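Long-range contacts in (R)-2-hydroxyglutaryl-CoA dehydratase activating ATPase (Acidaminococcus fermentans, PDB 1HUX), which activates the (R)-2-hydroxyglutaryl-CoA dehydratase complex by ATP-dependent electron transfer from the [4Fe-4S] cluster held between the two subunits of its homodimer: residues I208-M214 / L232-T238; M214-Q220 / A242-G246; K158-I162 / G190-S194. The contacts are given in a common frame with arbitrary orientation. Residues are numbered along the deposited sequence.

Interaction 1. Residues I208-M214 / L232-T238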
loop_
_atom_site.group_PDB
_atom_site.type_symbol
_atom_site.label_atom_id
_atom_site.label_comp_id
_atom_site.label_asym_id
_atom_site.label_seq_id
_atom_site.Cartn_x
_atom_site.Cartn_y
_atom_site.Cartn_z
ATOM N N ILE A 208 -7.096 18.674 15.354
ATOM C CA ILE A 208 -5.901 19.028 16.086
ATOM C C ILE A 208 -6.191 20.008 17.185
ATOM O O ILE A 208 -6.416 21.199 16.926
ATOM C CB ILE A 208 -4.836 19.667 15.197
ATOM C CG1 ILE A 208 -4.213 18.600 14.310
ATOM C CG2 ILE A 208 -3.775 20.350 16.044
ATOM C CD1 ILE A 208 -4.834 18.542 12.933
ATOM N N VAL A 209 -6.183 19.536 18.417
ATOM C CA VAL A 209 -6.404 20.443 19.508
ATOM C C VAL A 209 -5.065 20.941 20.010
ATOM O O VAL A 209 -4.012 20.421 19.675
ATOM C CB VAL A 209 -7.139 19.768 20.681
ATOM C CG1 VAL A 209 -7.306 20.775 21.840
ATOM C CG2 VAL A 209 -8.486 19.281 20.192
ATOM N N LYS A 210 -5.159 21.954 20.840
ATOM C CA LYS A 210 -4.042 22.576 21.467
ATOM C C LYS A 210 -3.145 21.610 22.184
ATOM O O LYS A 210 -3.588 20.669 22.807
ATOM C CB LYS A 210 -4.570 23.609 22.432
ATOM C CG LYS A 210 -3.978 24.931 22.090
ATOM C CD LYS A 210 -4.662 26.133 22.725
ATOM C CE LYS A 210 -3.857 27.315 22.199
ATOM N NZ LYS A 210 -4.368 28.635 22.697
ATOM N N ASP A 211 -1.850 21.887 22.079
ATOM C CA ASP A 211 -0.797 21.071 22.678
ATOM C C ASP A 211 -0.786 19.666 22.117
ATOM O O ASP A 211 -1.219 18.690 22.724
ATOM C CB ASP A 211 -0.910 21.104 24.195
ATOM C CG ASP A 211 0.080 22.051 24.813
ATOM O OD1 ASP A 211 1.287 21.772 24.655
ATOM O OD2 ASP A 211 -0.314 23.083 25.392
ATOM N N VAL A 212 -0.308 19.596 20.871
ATOM C CA VAL A 212 -0.172 18.379 20.122
ATOM C C VAL A 212 1.176 17.767 20.461
ATOM O O VAL A 212 2.180 18.472 20.513
ATOM C CB VAL A 212 -0.222 18.665 18.593
ATOM C CG1 VAL A 212 -0.232 17.318 17.817
ATOM C CG2 VAL A 212 -1.436 19.455 18.248
ATOM N N VAL A 213 1.203 16.467 20.708
ATOM C CA VAL A 213 2.476 15.799 21.004
ATOM C C VAL A 213 2.641 14.568 20.131
ATOM O O VAL A 213 1.668 13.852 19.844
ATOM C CB VAL A 213 2.572 15.351 22.470
ATOM C CG1 VAL A 213 2.504 16.563 23.368
ATOM C CG2 VAL A 213 1.445 14.394 22.776
ATOM N N MET A 214 3.869 14.344 19.679
ATOM C CA MET A 214 4.148 13.193 18.844
ATOM C C MET A 214 4.798 12.107 19.706
ATOM O O MET A 214 5.723 12.355 20.493
ATOM C CB MET A 214 5.045 13.604 17.681
ATOM C CG MET A 214 5.363 12.470 16.754
ATOM S SD MET A 214 6.328 13.024 15.375
ATOM C CE MET A 214 5.656 11.902 14.072
ATOM N N LEU A 232 0.055 20.870 9.800
ATOM C CA LEU A 232 -0.951 21.318 10.756
ATOM C C LEU A 232 -0.744 22.759 11.218
ATOM O O LEU A 232 -1.632 23.363 11.829
ATOM C CB LEU A 232 -0.954 20.394 11.973
ATOM C CG LEU A 232 -1.044 18.892 11.719
ATOM C CD1 LEU A 232 -1.113 18.198 13.080
ATOM C CD2 LEU A 232 -2.255 18.532 10.868
ATOM N N GLY A 233 0.432 23.306 10.944
ATOM C CA GLY A 233 0.707 24.675 11.340
ATOM C C GLY A 233 0.591 24.969 12.826
ATOM O O GLY A 233 0.167 26.057 13.221
ATOM N N VAL A 234 0.964 23.999 13.652
ATOM C CA VAL A 234 0.926 24.162 15.101
ATOM C C VAL A 234 2.126 23.434 15.668
ATOM O O VAL A 234 2.631 22.514 15.035
ATOM C CB VAL A 234 -0.354 23.557 15.719
ATOM C CG1 VAL A 234 -1.480 24.584 15.698
ATOM C CG2 VAL A 234 -0.764 22.314 14.951
ATOM N N GLU A 235 2.590 23.851 16.844
ATOM C CA GLU A 235 3.735 23.205 17.482
ATOM C C GLU A 235 3.452 21.739 17.773
ATOM O O GLU A 235 2.366 21.384 18.245
ATOM C CB GLU A 235 4.083 23.880 18.803
ATOM C CG GLU A 235 4.991 25.066 18.689
ATOM C CD GLU A 235 5.283 25.672 20.046
ATOM O OE1 GLU A 235 4.347 26.229 20.662
ATOM O OE2 GLU A 235 6.443 25.581 20.502
ATOM N N ILE A 236 4.427 20.890 17.464
ATOM C CA ILE A 236 4.323 19.465 17.743
ATOM C C ILE A 236 5.443 19.194 18.747
ATOM O O ILE A 236 6.625 19.405 18.452
ATOM C CB ILE A 236 4.545 18.587 16.496
ATOM C CG1 ILE A 236 3.526 18.936 15.398
ATOM C CG2 ILE A 236 4.402 17.117 16.879
ATOM C CD1 ILE A 236 2.073 18.579 15.718
ATOM N N LYS A 237 5.063 18.761 19.945
ATOM C CA LYS A 237 6.027 18.481 21.000
ATOM C C LYS A 237 6.438 17.021 21.001
ATOM O O LYS A 237 5.738 16.152 20.463
ATOM C CB LYS A 237 5.435 18.841 22.363
ATOM C CG LYS A 237 4.865 20.239 22.420
ATOM C CD LYS A 237 4.592 20.675 23.844
ATOM C CE LYS A 237 4.228 22.143 23.877
ATOM N NZ LYS A 237 4.269 22.704 25.252
ATOM N N THR A 238 7.594 16.770 21.602
ATOM C CA THR A 238 8.127 15.419 21.712
ATOM C C THR A 238 9.282 15.464 22.710
ATOM O O THR A 238 9.879 16.522 22.932
ATOM C CB THR A 238 8.617 14.898 20.334
ATOM O OG1 THR A 238 8.882 13.486 20.405
ATOM C CG2 THR A 238 9.871 15.660 19.892
#
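Residues 212-214 and 236-237 are parallel neighbours in a sheet of the actin-like fold. They close a beta-alpha-beta unit through helix 222-232. Two backbone bonds fix the register: Lys237 N to Val212 O at 3.0 Å and Met214 N to Lys237 O at 2.7 Å. Val212 and Ile236 share a face, and Val212 CG1 meets Ile236 CD1 at 3.4 Å. Met214 CB lies 3.7 Å from Ile236 CG2. Extended at chi1 and chi2 (t, t), Met214 carries its thioether away from 232-238, among Val224, Arg225 and Leu228 of the helix. At the entry to the strands, Ile208 CD1 is 3.3 Å from Leu232 CD2, and Ile208 CG2 lies 3.8 Å from Val234 CG2. Lys237 takes m at chi1 and is otherwise extended, so Lys237 NZ reaches Asp211 OD1 in a 3.2 Å salt bridge. Thr238 OG1 adds a weak 3.4 Å bond to Met214 O. The chemistry implies an edge strand held by few backbone bonds, with apolar packing on one face and a charge pair at its margin.

Interaction 2. Residues M214-Q220 / A242-G246. With ADP (adenosine-5'-diphosphate), chain D.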
loop_
_atom_site.group_PDB
_atom_site.type_symbol
_atom_site.label_atom_id
_atom_site.label_comp_id
_atom_site.label_asym_id
_atom_site.label_seq_id
_atom_site.Cartn_x
_atom_site.Cartn_y
_atom_site.Cartn_z
ATOM N N MET A 214 3.869 14.344 19.679
ATOM C CA MET A 214 4.148 13.193 18.844
ATOM C C MET A 214 4.798 12.107 19.706
ATOM O O MET A 214 5.723 12.355 20.493
ATOM C CB MET A 214 5.045 13.604 17.681
ATOM C CG MET A 214 5.363 12.470 16.754
ATOM S SD MET A 214 6.328 13.024 15.375
ATOM C CE MET A 214 5.656 11.902 14.072
ATOM N N THR A 215 4.271 10.903 19.546
ATOM C CA THR A 215 4.691 9.729 20.287
ATOM C C THR A 215 5.025 8.560 19.374
ATOM O O THR A 215 4.553 8.488 18.238
ATOM C CB THR A 215 3.576 9.330 21.243
ATOM O OG1 THR A 215 3.675 10.149 22.405
ATOM C CG2 THR A 215 3.655 7.886 21.614
ATOM N N GLY A 216 5.839 7.638 19.872
ATOM C CA GLY A 216 6.219 6.490 19.069
ATOM C C GLY A 216 7.678 6.572 18.678
ATOM O O GLY A 216 8.343 7.587 18.916
ATOM N N GLY A 217 8.194 5.510 18.076
ATOM C CA GLY A 217 9.591 5.532 17.702
ATOM C C GLY A 217 9.861 6.556 16.631
ATOM O O GLY A 217 10.839 7.306 16.715
ATOM N N VAL A 218 8.995 6.598 15.622
ATOM C CA VAL A 218 9.174 7.550 14.535
ATOM C C VAL A 218 9.217 8.982 15.074
ATOM O O VAL A 218 9.689 9.902 14.403
ATOM C CB VAL A 218 8.044 7.416 13.505
ATOM C CG1 VAL A 218 8.312 8.324 12.327
ATOM C CG2 VAL A 218 7.938 5.968 13.050
ATOM N N ALA A 219 8.736 9.160 16.300
ATOM C CA ALA A 219 8.712 10.477 16.909
ATOM C C ALA A 219 10.093 11.118 16.842
ATOM O O ALA A 219 10.221 12.328 16.635
ATOM C CB ALA A 219 8.247 10.374 18.349
ATOM N N GLN A 220 11.126 10.302 17.003
ATOM C CA GLN A 220 12.501 10.791 16.976
ATOM C C GLN A 220 12.824 11.536 15.690
ATOM O O GLN A 220 13.490 12.578 15.715
ATOM C CB GLN A 220 13.456 9.620 17.144
ATOM C CG GLN A 220 13.345 8.955 18.491
ATOM C CD GLN A 220 13.924 7.570 18.478
ATOM O OE1 GLN A 220 15.065 7.370 18.074
ATOM N NE2 GLN A 220 13.140 6.597 18.922
ATOM N N ALA A 242 9.614 9.668 24.238
ATOM C CA ALA A 242 8.614 9.494 23.200
ATOM C C ALA A 242 8.213 8.046 22.941
ATOM O O ALA A 242 7.032 7.707 23.016
ATOM C CB ALA A 242 9.101 10.137 21.915
ATOM N N GLN A 243 9.191 7.190 22.656
ATOM C CA GLN A 243 8.914 5.782 22.350
ATOM C C GLN A 243 8.534 4.929 23.559
ATOM O O GLN A 243 8.070 3.792 23.412
ATOM C CB GLN A 243 10.125 5.172 21.637
ATOM C CG GLN A 243 9.937 3.734 21.181
ATOM C CD GLN A 243 11.103 3.242 20.340
ATOM O OE1 GLN A 243 12.226 3.781 20.422
ATOM N NE2 GLN A 243 10.855 2.207 19.540
ATOM N N TYR A 244 8.723 5.486 24.751
ATOM C CA TYR A 244 8.410 4.777 25.983
ATOM C C TYR A 244 7.089 5.250 26.561
ATOM O O TYR A 244 6.743 4.933 27.705
ATOM C CB TYR A 244 9.503 5.012 27.023
ATOM C CG TYR A 244 10.867 4.511 26.612
ATOM C CD1 TYR A 244 11.827 5.382 26.095
ATOM C CD2 TYR A 244 11.199 3.164 26.734
ATOM C CE1 TYR A 244 13.085 4.923 25.705
ATOM C CE2 TYR A 244 12.451 2.695 26.351
ATOM C CZ TYR A 244 13.388 3.580 25.834
ATOM O OH TYR A 244 14.618 3.121 25.415
ATOM N N ASN A 245 6.341 6.011 25.773
ATOM C CA ASN A 245 5.068 6.545 26.233
ATOM C C ASN A 245 4.062 5.449 26.547
ATOM O O ASN A 245 3.438 5.452 27.597
ATOM C CB ASN A 245 4.488 7.486 25.178
ATOM C CG ASN A 245 3.370 8.351 25.727
ATOM O OD1 ASN A 245 2.841 9.234 25.042
ATOM N ND2 ASN A 245 3.005 8.105 26.974
ATOM N N GLY A 246 3.902 4.507 25.635
ATOM C CA GLY A 246 2.938 3.447 25.871
ATOM C C GLY A 246 3.218 2.714 27.170
ATOM O O GLY A 246 2.300 2.343 27.906
HETATM P PB ADP D . 5.493 -0.707 17.911
HETATM O O1B ADP D . 4.332 0.229 17.723
HETATM O O2B ADP D . 5.830 -1.043 19.396
HETATM O O3B ADP D . 5.437 -1.941 17.029
HETATM P PA ADP D . 7.418 1.354 17.993
HETATM O O1A ADP D . 8.449 1.008 19.034
HETATM O O2A ADP D . 6.453 2.409 18.300
HETATM O O3A ADP D . 6.714 0.010 17.503
HETATM O "O5'" ADP D . 8.158 1.622 16.645
HETATM C "C5'" ADP D . 8.932 2.696 16.542
HETATM C "C4'" ADP D . 9.279 3.045 15.144
HETATM O "O4'" ADP D . 10.278 4.108 15.161
HETATM C "C3'" ADP D . 9.870 1.911 14.146
HETATM O "O3'" ADP D . 9.433 2.123 12.780
HETATM C "C2'" ADP D . 11.348 2.131 14.406
HETATM O "O2'" ADP D . 12.297 1.715 13.370
HETATM C "C1'" ADP D . 11.396 3.645 14.570
HETATM N N9 ADP D . 12.648 4.218 15.115
HETATM C C8 ADP D . 13.294 3.762 16.190
HETATM N N7 ADP D . 14.335 4.432 16.454
HETATM C C5 ADP D . 14.387 5.409 15.468
HETATM C C6 ADP D . 15.277 6.500 15.182
HETATM N N6 ADP D . 16.383 6.767 15.933
HETATM N N1 ADP D . 14.994 7.291 14.105
HETATM C C2 ADP D . 13.912 7.025 13.358
HETATM N N3 ADP D . 13.019 6.033 13.552
HETATM C C4 ADP D . 13.320 5.262 14.629
#
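Gln243 lies across Gly217 beside the bound ADP. Gln243 CD is 3.8 Å from Gly217 CA, and the side chain is extended (t, t). Gln243 NE2 donates to the alpha-phosphate oxygen O1A of ADP at 2.7 Å. OE1 of Gln243 receives a weak bond from Gln220 NE2 at 3.3 Å. Gln220 OE1 in turn lies 2.6 Å from the adenine N6 of ADP, so the two glutamines span the nucleotide from base to phosphate. Both are established ATP-binding residues. A beta-carbon on Gly217 would clash with C5' of ADP. The site follows the actin-like ATPase fold: strand 212-215 ends in a glycine turn at the nucleotide, and helix 245-257 starts beside it. The backbone of Gly216 suits glycine alone, because a beta-carbon would jam against the preceding carbonyl. Gly216 N gives a weak 3.4 Å bond to Ala242 O. Ala219 CB packs on Ala242 CB at 3.7 Å. Thr215 OG1 donates to Asn245 OD1 at 2.9 Å, and His86 of helix 82-93 touches both of these side chains.

Interaction 3. Residues K158-I162 / G190-S194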
loop_
_atom_site.group_PDB
_atom_site.type_symbol
_atom_site.label_atom_id
_atom_site.label_comp_id
_atom_site.label_asym_id
_atom_site.label_seq_id
_atom_site.Cartn_x
_atom_site.Cartn_y
_atom_site.Cartn_z
ATOM N N LYS A 158 15.707 21.584 -2.201
ATOM C CA LYS A 158 14.662 21.546 -3.213
ATOM C C LYS A 158 13.471 20.687 -2.786
ATOM O O LYS A 158 13.638 19.616 -2.209
ATOM C CB LYS A 158 15.236 21.009 -4.531
ATOM C CG LYS A 158 16.429 21.792 -5.045
ATOM C CD LYS A 158 17.163 21.026 -6.124
ATOM C CE LYS A 158 18.465 21.725 -6.488
ATOM N NZ LYS A 158 19.328 20.864 -7.353
ATOM N N ARG A 159 12.265 21.157 -3.074
ATOM C CA ARG A 159 11.080 20.396 -2.715
ATOM C C ARG A 159 10.824 19.350 -3.766
ATOM O O ARG A 159 10.705 19.659 -4.944
ATOM C CB ARG A 159 9.858 21.302 -2.591
ATOM C CG ARG A 159 10.050 22.391 -1.563
ATOM C CD ARG A 159 8.790 23.207 -1.306
ATOM N NE ARG A 159 7.895 22.611 -0.310
ATOM C CZ ARG A 159 7.100 21.567 -0.529
ATOM N NH1 ARG A 159 7.073 20.976 -1.729
ATOM N NH2 ARG A 159 6.317 21.129 0.454
ATOM N N VAL A 160 10.758 18.101 -3.339
ATOM C CA VAL A 160 10.500 17.018 -4.264
ATOM C C VAL A 160 9.296 16.297 -3.722
ATOM O O VAL A 160 9.341 15.739 -2.642
ATOM C CB VAL A 160 11.705 16.054 -4.355
ATOM C CG1 VAL A 160 11.338 14.835 -5.196
ATOM C CG2 VAL A 160 12.890 16.780 -4.970
ATOM N N ALA A 161 8.205 16.309 -4.463
ATOM C CA ALA A 161 7.003 15.650 -3.984
ATOM C C ALA A 161 6.871 14.192 -4.427
ATOM O O ALA A 161 7.371 13.783 -5.480
ATOM C CB ALA A 161 5.754 16.460 -4.416
ATOM N N ILE A 162 6.213 13.403 -3.589
ATOM C CA ILE A 162 5.973 12.009 -3.900
ATOM C C ILE A 162 4.466 12.007 -4.045
ATOM O O ILE A 162 3.756 11.971 -3.041
ATOM C CB ILE A 162 6.362 11.065 -2.724
ATOM C CG1 ILE A 162 7.782 11.365 -2.244
ATOM C CG2 ILE A 162 6.264 9.629 -3.179
ATOM C CD1 ILE A 162 8.841 11.064 -3.275
ATOM N N GLY A 190 11.123 14.724 0.919
ATOM C CA GLY A 190 9.884 14.471 0.222
ATOM C C GLY A 190 9.141 13.323 0.869
ATOM O O GLY A 190 7.928 13.387 1.063
ATOM N N ILE A 191 9.871 12.265 1.206
ATOM C CA ILE A 191 9.270 11.100 1.846
ATOM C C ILE A 191 8.655 11.494 3.192
ATOM O O ILE A 191 7.600 10.985 3.578
ATOM C CB ILE A 191 10.318 9.991 2.053
ATOM C CG1 ILE A 191 10.780 9.475 0.690
ATOM C CG2 ILE A 191 9.739 8.860 2.871
ATOM C CD1 ILE A 191 11.766 8.336 0.769
ATOM N N HIS A 192 9.314 12.418 3.886
ATOM C CA HIS A 192 8.849 12.893 5.176
ATOM C C HIS A 192 7.537 13.620 5.040
ATOM O O HIS A 192 6.604 13.342 5.785
ATOM C CB HIS A 192 9.891 13.803 5.820
ATOM C CG HIS A 192 11.095 13.060 6.312
ATOM N ND1 HIS A 192 12.270 13.688 6.671
ATOM C CD2 HIS A 192 11.304 11.735 6.499
ATOM C CE1 HIS A 192 13.149 12.782 7.056
ATOM N NE2 HIS A 192 12.588 11.588 6.961
ATOM N N ARG A 193 7.445 14.550 4.101
ATOM C CA ARG A 193 6.182 15.249 3.917
ATOM C C ARG A 193 5.112 14.240 3.516
ATOM O O ARG A 193 3.948 14.373 3.893
ATOM C CB ARG A 193 6.297 16.312 2.833
ATOM C CG ARG A 193 7.347 17.333 3.103
ATOM C CD ARG A 193 7.274 18.418 2.076
ATOM N NE ARG A 193 8.569 19.063 1.905
ATOM C CZ ARG A 193 9.394 18.819 0.890
ATOM N NH1 ARG A 193 9.052 17.935 -0.058
ATOM N NH2 ARG A 193 10.558 19.466 0.827
ATOM N N SER A 194 5.514 13.232 2.750
ATOM C CA SER A 194 4.589 12.192 2.305
ATOM C C SER A 194 3.949 11.493 3.511
ATOM O O SER A 194 2.746 11.212 3.521
ATOM C CB SER A 194 5.336 11.173 1.434
ATOM O OG SER A 194 4.452 10.180 0.934
#
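The contact sets an irregular loop, 158-162, against one turn of helix 184-204. Its charged part is a stack of two arginines. The guanidinium of Arg159 lies flat on that of Arg193, with centres 3.9 Å apart and planes at 22°. Arg159 NH2 is 3.4 Å from Arg193 NE. Both are donors of like charge, so the pair is not a hydrogen bond. Arg159 NH2 also comes within 3.3 Å of Arg193 CD. Stacking of this kind lets two cations lie close, leaving the edge of Arg193 to two loop carbonyls: Val160 O is 3.4 Å from Arg193 NH1, and Lys158 O is 4.3 Å from Arg193 NH2.

Backbone packing comes next. Val160 O makes a CA-H...O contact with Gly190 CA at 3.2 Å. A beta-carbon on Gly190 would point at the loop and stand 2.2 Å from Val160 O, a clash. The missing side chain thus lets the loop lie directly on the helix.

Van der Waals packing comes from Ile162, which lies on the helix backbone and Ser194. Its CA-to-CB bond points toward the helix. Ile162 CG1 is 3.9 Å from Gly190 O and 4.1 Å from Ile191 N. Ile162 CB is 4.2 Å from Ser194 OG.

Around the contact, Ile162 also touches Ala170 and Glu173 of helix 167-179, and Val160 touches Gln177 there. Ile191 turns away from the loop to Phe134, Met138 and Leu142 of helix 132-142 and to Val174 of helix 167-179. The loop leads on to helix 167-179, so the contact ties that connection to helix 184-204.

Interactions 1 and 2 share Met214 and strand 212-215. Interaction 1 pairs this strand with 236-237, and interaction 2 takes in the end of the strand and the glycine turn after it, at the nucleotide. Their centres are 14 Å apart, and they touch where Thr238 OG1 meets Ala219 CB at 3.8 Å. Interaction 2 supplies ADP contacts directly; the Met214 side chain lies about 9 Å from the ADP. Interaction 3 is separate, with its centre about 21 Å from that of interaction 1 and 22 Å from that of interaction 2. Helix 184-204 precedes strand 212-215 in the chain. The Ser194 side chain is about 10 Å from the [4Fe-4S] cluster, and that of Ile191 about 11 Å from ADP.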